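Putative membrane transport protein (Vibrio parahaemolyticus RIMD 2210633, PDB 3CK6) probably mediates zinc uptake as a zinc:proton symporter of the CorA metal ion transporter family, whose cytoplasmic domain, the part crystallised here, forms a funnel-shaped homopentamer. Local coordinates at residues E26-N31 / Y102-L107; K178-I183 / F228-V233; D63-S68 / M78-G83. The protein carries 1 engineered substitution. One frame throughout, in Å; residues are numbered along the deposited sequence.

Interaction 1. Residues E26-N31 / Y102-L107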
loop_
_atom_site.group_PDB
_atom_site.type_symbol
_atom_site.label_atom_id
_atom_site.label_comp_id
_atom_site.label_asym_id
_atom_site.label_seq_id
_atom_site.Cartn_x
_atom_site.Cartn_y
_atom_site.Cartn_z
ATOM N N GLU E 26 24.327 -27.854 30.565
ATOM C CA GLU E 26 24.007 -29.276 30.415
ATOM C C GLU E 26 23.267 -29.524 29.089
ATOM O O GLU E 26 23.363 -28.719 28.150
ATOM C CB GLU E 26 23.219 -29.758 31.640
ATOM C CG GLU E 26 23.921 -29.454 32.986
ATOM C CD GLU E 26 23.346 -30.209 34.194
ATOM O OE1 GLU E 26 22.104 -30.171 34.410
ATOM O OE2 GLU E 26 24.153 -30.827 34.941
ATOM N N HIS E 27 22.552 -30.637 29.000
ATOM C CA HIS E 27 21.720 -30.926 27.845
ATOM C C HIS E 27 20.345 -30.286 28.076
ATOM O O HIS E 27 19.778 -30.409 29.162
ATOM C CB HIS E 27 21.602 -32.450 27.689
ATOM C CG HIS E 27 20.989 -32.892 26.396
ATOM N ND1 HIS E 27 19.721 -32.517 26.003
ATOM C CD2 HIS E 27 21.455 -33.714 25.423
ATOM C CE1 HIS E 27 19.438 -33.075 24.838
ATOM N NE2 HIS E 27 20.478 -33.800 24.460
ATOM N N ILE E 28 19.815 -29.598 27.065
ATOM C CA ILE E 28 18.491 -28.988 27.185
ATOM C C ILE E 28 17.363 -30.045 27.278
ATOM O O ILE E 28 17.490 -31.178 26.769
ATOM C CB ILE E 28 18.205 -27.917 26.084
ATOM C CG1 ILE E 28 17.885 -28.567 24.746
ATOM C CG2 ILE E 28 19.391 -26.919 25.955
ATOM C CD1 ILE E 28 17.176 -27.637 23.784
ATOM N N GLN E 29 16.277 -29.673 27.956
ATOM C CA GLN E 29 15.153 -30.574 28.184
ATOM C C GLN E 29 13.839 -29.892 27.816
ATOM O O GLN E 29 13.690 -28.684 28.018
ATOM C CB GLN E 29 15.099 -31.028 29.649
ATOM C CG GLN E 29 16.420 -31.513 30.253
ATOM C CD GLN E 29 16.935 -32.810 29.647
ATOM O OE1 GLN E 29 18.123 -33.121 29.757
ATOM N NE2 GLN E 29 16.064 -33.554 28.988
ATOM N N PRO E 30 12.893 -30.656 27.260
ATOM C CA PRO E 30 11.591 -30.105 26.920
ATOM C C PRO E 30 10.897 -29.520 28.155
ATOM O O PRO E 30 11.035 -30.070 29.247
ATOM C CB PRO E 30 10.824 -31.326 26.377
ATOM C CG PRO E 30 11.886 -32.249 25.897
ATOM C CD PRO E 30 12.987 -32.089 26.897
ATOM N N ASN E 31 10.191 -28.401 27.973
ATOM C CA ASN E 31 9.493 -27.690 29.054
ATOM C C ASN E 31 10.390 -26.863 30.001
ATOM O O ASN E 31 9.919 -26.308 30.984
ATOM C CB ASN E 31 8.531 -28.612 29.819
ATOM C CG ASN E 31 7.431 -29.132 28.931
ATOM O OD1 ASN E 31 7.292 -30.341 28.742
ATOM N ND2 ASN E 31 6.677 -28.210 28.321
ATOM N N TYR E 102 12.737 -21.487 20.238
ATOM C CA TYR E 102 11.959 -22.632 20.755
ATOM C C TYR E 102 12.487 -23.856 20.013
ATOM O O TYR E 102 12.383 -23.942 18.801
ATOM C CB TYR E 102 10.457 -22.434 20.539
ATOM C CG TYR E 102 9.542 -23.571 21.027
ATOM C CD1 TYR E 102 9.554 -23.988 22.364
ATOM C CD2 TYR E 102 8.635 -24.171 20.170
ATOM C CE1 TYR E 102 8.718 -25.019 22.821
ATOM C CE2 TYR E 102 7.753 -25.209 20.626
ATOM C CZ TYR E 102 7.812 -25.611 21.956
ATOM O OH TYR E 102 6.991 -26.605 22.435
ATOM N N PHE E 103 13.117 -24.759 20.759
ATOM C CA PHE E 103 13.972 -25.783 20.191
ATOM C C PHE E 103 13.835 -27.053 21.025
ATOM O O PHE E 103 13.990 -27.030 22.245
ATOM C CB PHE E 103 15.431 -25.309 20.096
ATOM C CG PHE E 103 16.370 -26.305 19.432
ATOM C CD1 PHE E 103 16.457 -26.393 18.034
ATOM C CD2 PHE E 103 17.149 -27.168 20.202
ATOM C CE1 PHE E 103 17.310 -27.311 17.416
ATOM C CE2 PHE E 103 18.016 -28.083 19.595
ATOM C CZ PHE E 103 18.096 -28.154 18.195
ATOM N N GLN E 104 13.498 -28.148 20.349
ATOM C CA GLN E 104 13.180 -29.438 20.998
ATOM C C GLN E 104 12.326 -29.263 22.257
ATOM O O GLN E 104 12.553 -29.943 23.257
ATOM C CB GLN E 104 14.449 -30.227 21.345
ATOM C CG GLN E 104 15.321 -30.630 20.163
ATOM C CD GLN E 104 16.716 -31.137 20.577
ATOM O OE1 GLN E 104 17.466 -31.620 19.741
ATOM N NE2 GLN E 104 17.057 -31.025 21.865
ATOM N N GLY E 105 11.359 -28.341 22.216
ATOM C CA GLY E 105 10.387 -28.195 23.301
ATOM C C GLY E 105 10.878 -27.338 24.472
ATOM O O GLY E 105 10.195 -27.227 25.488
ATOM N N ALA E 106 12.072 -26.776 24.341
ATOM C CA ALA E 106 12.623 -25.847 25.336
ATOM C C ALA E 106 12.606 -24.429 24.802
ATOM O O ALA E 106 12.734 -24.208 23.595
ATOM C CB ALA E 106 14.050 -26.227 25.684
ATOM N N LEU E 107 12.502 -23.472 25.714
ATOM C CA LEU E 107 12.575 -22.065 25.376
ATOM C C LEU E 107 13.923 -21.547 25.818
ATOM O O LEU E 107 14.230 -21.600 26.998
ATOM C CB LEU E 107 11.484 -21.308 26.127
ATOM C CG LEU E 107 10.496 -20.362 25.438
ATOM C CD1 LEU E 107 10.570 -18.954 26.077
ATOM C CD2 LEU E 107 10.585 -20.341 23.904
HETATM O O HOH W 1 15.192 -30.600 24.582
#

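Interaction 2. Residues K178-I183 / F228-V233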
loop_
_atom_site.group_PDB
_atom_site.type_symbol
_atom_site.label_atom_id
_atom_site.label_comp_id
_atom_site.label_asym_id
_atom_site.label_seq_id
_atom_site.Cartn_x
_atom_site.Cartn_y
_atom_site.Cartn_z
ATOM N N LYS E 178 12.883 12.223 17.332
ATOM C CA LYS E 178 14.027 11.318 17.285
ATOM C C LYS E 178 13.725 10.038 18.063
ATOM O O LYS E 178 14.034 8.932 17.605
ATOM C CB LYS E 178 15.299 11.988 17.831
ATOM C CG LYS E 178 16.497 11.022 18.036
ATOM C CD LYS E 178 16.998 10.344 16.734
ATOM C CE LYS E 178 18.015 11.204 15.978
ATOM N NZ LYS E 178 19.351 11.277 16.653
ATOM N N ALA E 179 13.137 10.199 19.244
ATOM C CA ALA E 179 12.771 9.061 20.069
ATOM C C ALA E 179 11.750 8.183 19.362
ATOM O O ALA E 179 11.909 6.966 19.320
ATOM C CB ALA E 179 12.258 9.538 21.418
ATOM N N LEU E 180 10.731 8.811 18.772
ATOM C CA LEU E 180 9.652 8.106 18.081
ATOM C C LEU E 180 10.135 7.361 16.845
ATOM O O LEU E 180 9.804 6.198 16.706
ATOM C CB LEU E 180 8.491 9.045 17.724
ATOM C CG LEU E 180 7.642 9.597 18.876
ATOM C CD1 LEU E 180 6.912 10.877 18.446
ATOM C CD2 LEU E 180 6.645 8.520 19.341
ATOM N N ILE E 181 10.923 7.988 15.965
ATOM C CA ILE E 181 11.414 7.237 14.785
ATOM C C ILE E 181 12.359 6.086 15.142
ATOM O O ILE E 181 12.313 5.027 14.489
ATOM C CB ILE E 181 11.961 8.094 13.621
ATOM C CG1 ILE E 181 13.280 8.780 14.011
ATOM C CG2 ILE E 181 10.863 9.085 13.131
ATOM C CD1 ILE E 181 14.123 9.344 12.820
ATOM N N SER E 182 13.161 6.276 16.194
ATOM C CA SER E 182 14.020 5.215 16.732
ATOM C C SER E 182 13.196 4.006 17.203
ATOM O O SER E 182 13.570 2.870 16.902
ATOM C CB SER E 182 14.921 5.730 17.860
ATOM O OG SER E 182 15.744 6.804 17.429
ATOM N N ILE E 183 12.097 4.255 17.927
ATOM C CA ILE E 183 11.152 3.199 18.384
ATOM C C ILE E 183 10.460 2.547 17.207
ATOM O O ILE E 183 10.317 1.294 17.152
ATOM C CB ILE E 183 9.992 3.761 19.323
ATOM C CG1 ILE E 183 10.524 4.446 20.590
ATOM C CG2 ILE E 183 9.023 2.673 19.736
ATOM C CD1 ILE E 183 11.722 3.811 21.249
ATOM N N PHE E 228 0.360 8.550 15.577
ATOM C CA PHE E 228 -0.379 9.694 16.056
ATOM C C PHE E 228 0.565 10.722 16.680
ATOM O O PHE E 228 0.462 11.921 16.384
ATOM C CB PHE E 228 -1.455 9.289 17.062
ATOM C CG PHE E 228 -2.090 10.453 17.749
ATOM C CD1 PHE E 228 -2.821 11.399 17.022
ATOM C CD2 PHE E 228 -1.959 10.608 19.124
ATOM C CE1 PHE E 228 -3.418 12.495 17.661
ATOM C CE2 PHE E 228 -2.539 11.684 19.773
ATOM C CZ PHE E 228 -3.266 12.648 19.039
ATOM N N TYR E 229 1.476 10.263 17.541
ATOM C CA TYR E 229 2.432 11.209 18.176
ATOM C C TYR E 229 3.321 11.881 17.135
ATOM O O TYR E 229 3.629 13.062 17.258
ATOM C CB TYR E 229 3.293 10.524 19.235
ATOM C CG TYR E 229 2.539 10.094 20.482
ATOM C CD1 TYR E 229 1.302 10.662 20.826
ATOM C CD2 TYR E 229 3.076 9.139 21.326
ATOM C CE1 TYR E 229 0.623 10.272 21.983
ATOM C CE2 TYR E 229 2.406 8.733 22.480
ATOM C CZ TYR E 229 1.187 9.293 22.801
ATOM O OH TYR E 229 0.546 8.867 23.944
ATOM N N LEU E 230 3.736 11.125 16.124
ATOM C CA LEU E 230 4.526 11.689 15.021
ATOM C C LEU E 230 3.709 12.744 14.281
ATOM O O LEU E 230 4.253 13.747 13.841
ATOM C CB LEU E 230 4.992 10.611 14.070
ATOM C CG LEU E 230 6.200 9.763 14.452
ATOM C CD1 LEU E 230 6.232 8.581 13.507
ATOM C CD2 LEU E 230 7.457 10.610 14.322
ATOM N N GLY E 231 2.393 12.526 14.175
ATOM C CA GLY E 231 1.483 13.508 13.578
ATOM C C GLY E 231 1.347 14.769 14.413
ATOM O O GLY E 231 1.288 15.868 13.874
ATOM N N GLU E 232 1.307 14.609 15.734
ATOM C CA GLU E 232 1.336 15.749 16.654
ATOM C C GLU E 232 2.653 16.546 16.622
ATOM O O GLU E 232 2.635 17.753 16.833
ATOM C CB GLU E 232 1.096 15.283 18.075
ATOM C CG GLU E 232 -0.332 14.876 18.342
ATOM C CD GLU E 232 -0.595 14.757 19.819
ATOM O OE1 GLU E 232 -1.209 15.683 20.377
ATOM O OE2 GLU E 232 -0.167 13.742 20.423
ATOM N N VAL E 233 3.781 15.881 16.396
ATOM C CA VAL E 233 5.057 16.613 16.314
ATOM C C VAL E 233 5.116 17.478 15.054
ATOM O O VAL E 233 5.527 18.644 15.109
ATOM C CB VAL E 233 6.291 15.675 16.387
ATOM C CG1 VAL E 233 7.566 16.487 16.217
ATOM C CG2 VAL E 233 6.330 14.933 17.718
#

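Interaction 3. Residues D63-S68 / M78-G83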
loop_
_atom_site.group_PDB
_atom_site.type_symbol
_atom_site.label_atom_id
_atom_site.label_comp_id
_atom_site.label_asym_id
_atom_site.label_seq_id
_atom_site.Cartn_x
_atom_site.Cartn_y
_atom_site.Cartn_z
ATOM N N ASP E 63 25.604 -9.832 15.255
ATOM C CA ASP E 63 25.677 -8.449 15.727
ATOM C C ASP E 63 24.359 -7.704 15.481
ATOM O O ASP E 63 23.783 -7.119 16.413
ATOM C CB ASP E 63 26.845 -7.707 15.068
ATOM C CG ASP E 63 27.083 -6.326 15.676
ATOM O OD1 ASP E 63 26.599 -6.077 16.812
ATOM O OD2 ASP E 63 27.758 -5.479 15.023
ATOM N N GLU E 64 23.875 -7.739 14.239
ATOM C CA GLU E 64 22.687 -6.977 13.847
ATOM C C GLU E 64 21.469 -7.889 13.838
ATOM O O GLU E 64 21.603 -9.108 13.669
ATOM C CB GLU E 64 22.865 -6.368 12.455
ATOM C CG GLU E 64 24.209 -5.615 12.193
ATOM C CD GLU E 64 24.145 -4.107 12.441
ATOM O OE1 GLU E 64 24.999 -3.371 11.871
ATOM O OE2 GLU E 64 23.255 -3.645 13.195
ATOM N N SER E 65 20.287 -7.298 14.020
ATOM C CA SER E 65 19.037 -8.061 14.003
ATOM C C SER E 65 17.851 -7.124 13.782
ATOM O O SER E 65 17.963 -5.897 13.972
ATOM C CB SER E 65 18.855 -8.820 15.325
ATOM O OG SER E 65 18.801 -7.882 16.402
ATOM N N ARG E 66 16.730 -7.703 13.356
ATOM C CA ARG E 66 15.438 -7.031 13.363
ATOM C C ARG E 66 14.380 -7.956 14.012
ATOM O O ARG E 66 14.486 -9.189 13.935
ATOM C CB ARG E 66 15.023 -6.633 11.954
ATOM C CG ARG E 66 14.649 -7.860 11.095
ATOM C CD ARG E 66 14.252 -7.444 9.693
ATOM N NE ARG E 66 12.886 -6.919 9.566
ATOM C CZ ARG E 66 11.793 -7.659 9.366
ATOM N NH1 ARG E 66 11.860 -8.992 9.306
ATOM N NH2 ARG E 66 10.615 -7.062 9.219
ATOM N N PRO E 67 13.357 -7.371 14.672
ATOM C CA PRO E 67 12.291 -8.274 15.128
ATOM C C PRO E 67 11.713 -9.105 13.981
ATOM O O PRO E 67 11.451 -8.595 12.881
ATOM C CB PRO E 67 11.228 -7.327 15.694
ATOM C CG PRO E 67 12.034 -6.095 16.121
ATOM C CD PRO E 67 13.114 -5.968 15.065
ATOM N N SER E 68 11.516 -10.390 14.252
ATOM C CA SER E 68 11.110 -11.313 13.221
ATOM C C SER E 68 10.762 -12.664 13.814
ATOM O O SER E 68 11.168 -13.011 14.936
ATOM C CB SER E 68 12.223 -11.492 12.175
ATOM O OG SER E 68 13.491 -11.639 12.803
HETATM N N MSE E 78 12.480 -19.501 15.747
HETATM C CA MSE E 78 13.177 -18.373 16.380
HETATM C C MSE E 78 12.260 -17.183 16.371
HETATM O O MSE E 78 11.646 -16.894 15.349
HETATM C CB MSE E 78 14.453 -18.005 15.624
HETATM C CG MSE E 78 15.279 -16.856 16.275
HETATM SE SE MSE E 78 16.931 -16.547 15.227
HETATM C CE MSE E 78 17.710 -18.231 15.416
ATOM N N LEU E 79 12.205 -16.484 17.500
ATOM C CA LEU E 79 11.490 -15.222 17.620
ATOM C C LEU E 79 12.413 -14.142 18.180
ATOM O O LEU E 79 12.999 -14.279 19.260
ATOM C CB LEU E 79 10.275 -15.362 18.544
ATOM C CG LEU E 79 9.388 -14.134 18.711
ATOM C CD1 LEU E 79 8.684 -13.752 17.394
ATOM C CD2 LEU E 79 8.374 -14.406 19.815
ATOM N N ILE E 80 12.521 -13.059 17.431
ATOM C CA ILE E 80 13.338 -11.935 17.836
ATOM C C ILE E 80 12.461 -10.745 18.117
ATOM O O ILE E 80 11.599 -10.424 17.302
ATOM C CB ILE E 80 14.411 -11.617 16.741
ATOM C CG1 ILE E 80 15.329 -12.839 16.580
ATOM C CG2 ILE E 80 15.183 -10.315 17.089
ATOM C CD1 ILE E 80 16.263 -12.820 15.352
ATOM N N LEU E 81 12.716 -10.073 19.251
ATOM C CA LEU E 81 11.935 -8.940 19.716
ATOM C C LEU E 81 12.826 -7.840 20.270
ATOM O O LEU E 81 13.992 -8.064 20.571
ATOM C CB LEU E 81 10.952 -9.367 20.822
ATOM C CG LEU E 81 9.964 -10.480 20.446
ATOM C CD1 LEU E 81 9.260 -10.934 21.706
ATOM C CD2 LEU E 81 8.938 -10.035 19.365
ATOM N N ARG E 82 12.262 -6.651 20.375
ATOM C CA ARG E 82 12.952 -5.521 20.962
ATOM C C ARG E 82 12.152 -4.967 22.146
ATOM O O ARG E 82 10.909 -5.053 22.180
ATOM C CB ARG E 82 13.205 -4.445 19.901
ATOM C CG ARG E 82 14.233 -4.830 18.851
ATOM C CD ARG E 82 15.562 -4.055 19.034
ATOM N NE ARG E 82 16.545 -4.435 18.003
ATOM C CZ ARG E 82 17.728 -3.853 17.810
ATOM N NH1 ARG E 82 18.132 -2.857 18.582
ATOM N NH2 ARG E 82 18.512 -4.270 16.822
ATOM N N GLY E 83 12.880 -4.400 23.115
ATOM C CA GLY E 83 12.293 -3.749 24.280
ATOM C C GLY E 83 13.013 -2.462 24.621
ATOM O O GLY E 83 14.126 -2.218 24.140
HETATM O O HOH W 2 20.967 -4.600 15.406
#

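Interaction 1. Residues E26-N31 / Y102-L107
With chi1 at 76°, Ile28 carries CG1 in the crowded position between its own backbone N and carbonyl carbon, which sends CD1 toward the hairpin; Phe103 keeps CG anti to its backbone N. The two side chains cross at about a right angle, and Ile28 CD1 comes in the ring plane to the edge of Phe103, 3.6 Å from CD2. The same methyl reaches Ala106 CB at 3.9 Å. Gln104, extended beyond CG, runs across the Ile28 chain and lays NE2 3.9 Å from Ile28 CG1. Phe103, Gln104 and Ala106 belong to a type I' turn, the tight two-residue link of a beta hairpin joining strands 96-103 and 106-111 of the central sheet. Gln104 and Gly105 both have positive phi, as this turn requires, and Asn31 N donates to Gly105 O at 2.7 Å, nearly straight, from above the carbonyl plane. Pro30 lies alongside, its CG 3.6 Å from Gln104 O. A water donates to Gln104 O and, weakly, to Ile28 O. That Ile28 carbonyl also accepts His27 ND1 on an in-plane lone pair, while Ile28 N donates to Asn50 OD1.

Interaction 2. Residues K178-I183 / F228-V233
Leu180 starts out toward the facing helix and meets Tyr229 at about a right angle. Its two methyls straddle the root of the tyrosine: Leu180 CD1 lies 3.7 Å from Tyr229 CB, and Leu180 CD2 is 3.9 Å from that same carbon. CD2 also reaches the edge of the ring, near its plane, on the CD2 side of the tyrosine. Tyr229 itself starts out toward helix 173-199, but its ring then leads away, to lie against Glu157 and Leu160 of helix 134-161. Val233 CG2 lies against Leu180 CD1 at 4.2 Å, a looser touch.

Leu230 comes in beside this group. Its CG is anti to the carbonyl carbon, and chi2 of 167° extends the chain so that CD2 fits against two residues of the facing helix at once, 3.9 Å from Leu180 CB and equally far from Ile181 CG2. Ile181 and Leu230 also cross at about a right angle; chi1 of 69° leaves CG1 of Ile181 in the crowded position and CG2 anti to the carbonyl carbon, turned to Leu230.

The contact is antiparallel helix packing within the long helical arm of the CorA-type cytoplasmic domain, where helix 173-199 runs beside helix 209-246; segments 178-183 and 228-233 cross at -151°. The segment axes stay 10.2 Å apart at closest approach, so contact is made mainly by apolar side chains; Leu180 CD1 also comes against the backbone N of Leu230. Away from this interface, Ser182 OG donates to Lys178 O at 2.7 Å, and this oxygen also takes the helical bond from Ser182 N. Neighbouring subunits pack on the same helices: Ile181 meets Gly231 of a second subunit, and Glu232 meets Ile181 of a third.

Interaction 3. Residues D63-S68 / M78-G83
Two backbone bonds join Ser68 to Ile80 as an antiparallel hydrogen-bonded pair, at the open end of the beta hairpin of strands 68-71 and 77-83. Ile80 N donates to Ser68 O at 2.8 Å, almost straight and nearly along the C=O axis; Ser68 N returns to Ile80 O at 3.1 Å, more bent and from above the carbonyl plane. Both side chains lie on the same face of the sheet, where Ile80 CD1 comes 3.9 Å from Ser68 OG, and Ile80 CG2, anti to the backbone N, reaches Arg66 O at 3.4 Å. One residue earlier, Pro67 has no N-H to give, and its CA instead approaches Ile80 O at 3.1 Å in a CA-H...O contact. Its ring crosses the Arg82 chain at about a right angle, Pro67 CG on Arg82 CG at 3.7 Å.

Arg82 then bends at chi2 (-108°) and runs on extended, bringing NH2 to Ser65 O, near the guanidinium plane, in a weak bond of 3.3 Å. A water in that plane accepts weakly from NH2 and more firmly from Ser65 N, and donates weakly to Glu64 OE2.

Further out, Arg82 NH1 gives its stronger bond to Met95 O, and Phe186 makes a cation-pi contact with the guanidinium. Ser68 OG donates to Arg66 O at 2.9 Å and also has His70 NE2 and Asn217 ND2 of a neighbouring subunit as hydrogen-bond partners, so this buried hydroxyl is gripped several times over. Arg66 turns away to a salt bridge with Glu224 of that subunit. The near-linear Ile80 to Ser68 bond fixes the register where the loop enters the sheet; Arg82 holds Ser65 only weakly, and any stabilisation between its charge and that of Glu64, through weak water bonds, is probably modest.

Overall arrangement
Interactions 1 and 3 both reach the same sheet: strand 77-83, which carries interaction 3, neighbours strand 96-103, which leads into the hairpin of interaction 1. Their centres are 20 Å apart and their nearest atoms about 5 Å, without touching; along the chain, interaction 3 is nested inside the loop that interaction 1 closes. Interaction 2 lies on the helical arm, with its centre 40 Å from interaction 1, across the centre of the chain, and 21 Å from interaction 3, nearest atoms about 7 Å apart. Helix 173-199 links those two, packing on Pro67 and Arg82 as well as on helix 209-246. Both also touch a neighbouring subunit, whereas no other subunit of the pentamer touches interaction 1.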